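Local coordinates for protein salt-tolerant glutaminase (PDB 3AGD) that probably catalyses the hydrolysis of L-glutamine to L-glutamate and ammonium, as a salt-tolerant member of the glutaminase family, at residues P6-S11 with E300-H305. Sequence-based numbering, arbitrary orientation.
Sequences PDYLAS and EDFRLH
A Schellman motif closes helix 289-301 where Tyr8, from the N-terminal helix 4-16, meets Asp301 and Phe302; Leu9 packs on strands 40-44 and 50-54 and, like Tyr8, touches Leu298, consistent with two helices flanking the sheet of a beta-lactamase-like fold, away from the glutamate-binding residues. Arg303, with positive phi, is the C' residue of that motif: Leu304 N bonds to Ser299 O, while Arg303 N makes a weak bond to Glu300 O. A tyrosine suits this place because its ring packs against Phe302 while its hydroxyl reaches a polar partner. A chi1 of 163° swings the Tyr8 ring away from its own backbone N and out to the end of helix 289-301, and Tyr8 OH donates to Asp301 OD2 at 2.5 Å, using the anti lone pair of that oxygen. OD2 lies in the plane of the tyrosine ring at its edge, but the carboxylate is turned 83° from that plane. The same oxygen also forms a salt bridge with Arg297 NE, which should favour the ionised carboxylate. Phe302, buried and wholly apolar, puts CZ over one face of the Tyr8 ring, displaced toward its rim; the ring planes meet obliquely at 47°, with centroids 4.4 Å apart. Phe337 and Val420 of the second subunit pack against Phe302, which places this helix end in the contact between subunits. The closest apolar approach is Phe302 CZ to Tyr8 CD2, 3.3 Å.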
loop_
_atom_site.group_PDB
_atom_site.type_symbol
_atom_site.label_atom_id
_atom_site.label_comp_id
_atom_site.label_asym_id
_atom_site.label_seq_id
_atom_site.Cartn_x
_atom_site.Cartn_y
_atom_site.Cartn_z
ATOM N N PRO A 6 23.653 -5.149 3.238
ATOM C CA PRO A 6 24.659 -4.431 2.447
ATOM C C PRO A 6 25.407 -5.405 1.531
ATOM O O PRO A 6 25.828 -5.042 0.432
ATOM C CB PRO A 6 25.570 -3.832 3.514
ATOM C CG PRO A 6 24.627 -3.573 4.640
ATOM C CD PRO A 6 23.813 -4.850 4.671
ATOM N N ASP A 7 25.571 -6.641 2.000
ATOM C CA ASP A 7 26.248 -7.677 1.225
ATOM C C ASP A 7 25.370 -8.063 0.041
ATOM O O ASP A 7 25.861 -8.305 -1.064
ATOM C CB ASP A 7 26.524 -8.899 2.102
ATOM C CG ASP A 7 27.671 -8.672 3.076
ATOM O OD1 ASP A 7 27.887 -9.535 3.953
ATOM O OD2 ASP A 7 28.361 -7.635 2.960
ATOM N N TYR A 8 24.064 -8.121 0.282
ATOM C CA TYR A 8 23.115 -8.437 -0.774
ATOM C C TYR A 8 23.247 -7.384 -1.872
ATOM O O TYR A 8 23.333 -7.705 -3.057
ATOM C CB TYR A 8 21.684 -8.409 -0.241
ATOM C CG TYR A 8 20.663 -8.316 -1.351
ATOM C CD1 TYR A 8 20.274 -9.448 -2.064
ATOM C CD2 TYR A 8 20.154 -7.080 -1.747
ATOM C CE1 TYR A 8 19.408 -9.351 -3.148
ATOM C CE2 TYR A 8 19.289 -6.971 -2.831
ATOM C CZ TYR A 8 18.924 -8.108 -3.528
ATOM O OH TYR A 8 18.100 -7.998 -4.622
ATOM N N LEU A 9 23.247 -6.119 -1.464
ATOM C CA LEU A 9 23.361 -5.015 -2.408
ATOM C C LEU A 9 24.676 -5.087 -3.175
ATOM O O LEU A 9 24.701 -4.905 -4.394
ATOM C CB LEU A 9 23.252 -3.673 -1.675
ATOM C CG LEU A 9 21.893 -3.379 -1.019
ATOM C CD1 LEU A 9 21.938 -2.025 -0.336
ATOM C CD2 LEU A 9 20.789 -3.410 -2.066
ATOM N N ALA A 10 25.763 -5.359 -2.457
ATOM C CA ALA A 10 27.080 -5.462 -3.074
ATOM C C ALA A 10 27.061 -6.531 -4.160
ATOM O O ALA A 10 27.637 -6.346 -5.232
ATOM C CB ALA A 10 28.133 -5.795 -2.018
ATOM N N SER A 11 26.395 -7.649 -3.879
ATOM C CA SER A 11 26.291 -8.744 -4.841
ATOM C C SER A 11 25.423 -8.327 -6.019
ATOM O O SER A 11 25.723 -8.642 -7.170
ATOM C CB SER A 11 25.676 -9.983 -4.184
ATOM O OG SER A 11 26.439 -10.395 -3.069
ATOM N N GLU A 300 11.467 -8.288 -6.219
ATOM C CA GLU A 300 11.384 -9.742 -6.298
ATOM C C GLU A 300 12.184 -10.503 -5.242
ATOM O O GLU A 300 11.666 -11.437 -4.630
ATOM C CB GLU A 300 11.809 -10.235 -7.681
ATOM C CG GLU A 300 11.773 -11.753 -7.794
ATOM C CD GLU A 300 12.090 -12.253 -9.186
ATOM O OE1 GLU A 300 13.151 -11.873 -9.731
ATOM O OE2 GLU A 300 11.278 -13.034 -9.732
ATOM N N ASP A 301 13.439 -10.116 -5.033
ATOM C CA ASP A 301 14.290 -10.800 -4.065
ATOM C C ASP A 301 13.833 -10.648 -2.621
ATOM O O ASP A 301 13.936 -11.581 -1.830
ATOM C CB ASP A 301 15.734 -10.308 -4.183
ATOM C CG ASP A 301 16.361 -10.674 -5.506
ATOM O OD1 ASP A 301 15.882 -11.644 -6.127
ATOM O OD2 ASP A 301 17.337 -10.005 -5.916
ATOM N N PHE A 302 13.337 -9.469 -2.277
ATOM C CA PHE A 302 12.880 -9.208 -0.923
ATOM C C PHE A 302 11.362 -9.300 -0.812
ATOM O O PHE A 302 10.796 -9.085 0.262
ATOM C CB PHE A 302 13.357 -7.819 -0.484
ATOM C CG PHE A 302 14.840 -7.734 -0.236
ATOM C CD1 PHE A 302 15.543 -6.568 -0.532
ATOM C CD2 PHE A 302 15.528 -8.801 0.340
ATOM C CE1 PHE A 302 16.911 -6.464 -0.257
ATOM C CE2 PHE A 302 16.899 -8.707 0.621
ATOM C CZ PHE A 302 17.588 -7.537 0.322
ATOM N N ARG A 303 10.712 -9.638 -1.921
ATOM C CA ARG A 303 9.256 -9.736 -1.971
ATOM C C ARG A 303 8.612 -8.487 -1.379
ATOM O O ARG A 303 7.769 -8.558 -0.482
ATOM C CB ARG A 303 8.778 -10.989 -1.237
ATOM C CG ARG A 303 9.279 -12.273 -1.873
ATOM C CD ARG A 303 8.713 -12.457 -3.275
ATOM N NE ARG A 303 9.438 -13.479 -4.028
ATOM C CZ ARG A 303 8.968 -14.083 -5.116
ATOM N NH1 ARG A 303 9.699 -14.999 -5.740
ATOM N NH2 ARG A 303 7.759 -13.785 -5.571
ATOM N N LEU A 304 9.040 -7.339 -1.894
ATOM C CA LEU A 304 8.529 -6.047 -1.472
ATOM C C LEU A 304 7.460 -5.617 -2.476
ATOM O O LEU A 304 7.600 -5.841 -3.680
ATOM C CB LEU A 304 9.665 -5.019 -1.432
ATOM C CG LEU A 304 10.674 -5.203 -0.294
ATOM C CD1 LEU A 304 11.858 -4.271 -0.475
ATOM C CD2 LEU A 304 9.984 -4.921 1.033
ATOM N N HIS A 305 6.390 -5.009 -1.984
ATOM C CA HIS A 305 5.317 -4.579 -2.857
ATOM C C HIS A 305 4.327 -3.734 -2.078
ATOM O O HIS A 305 4.031 -4.018 -0.923
ATOM C CB HIS A 305 4.604 -5.800 -3.441
ATOM C CG HIS A 305 3.769 -5.492 -4.644
ATOM N ND1 HIS A 305 2.632 -4.719 -4.582
ATOM C CD2 HIS A 305 3.926 -5.830 -5.947
ATOM C CE1 HIS A 305 2.125 -4.589 -5.796
ATOM N NE2 HIS A 305 2.891 -5.254 -6.643
#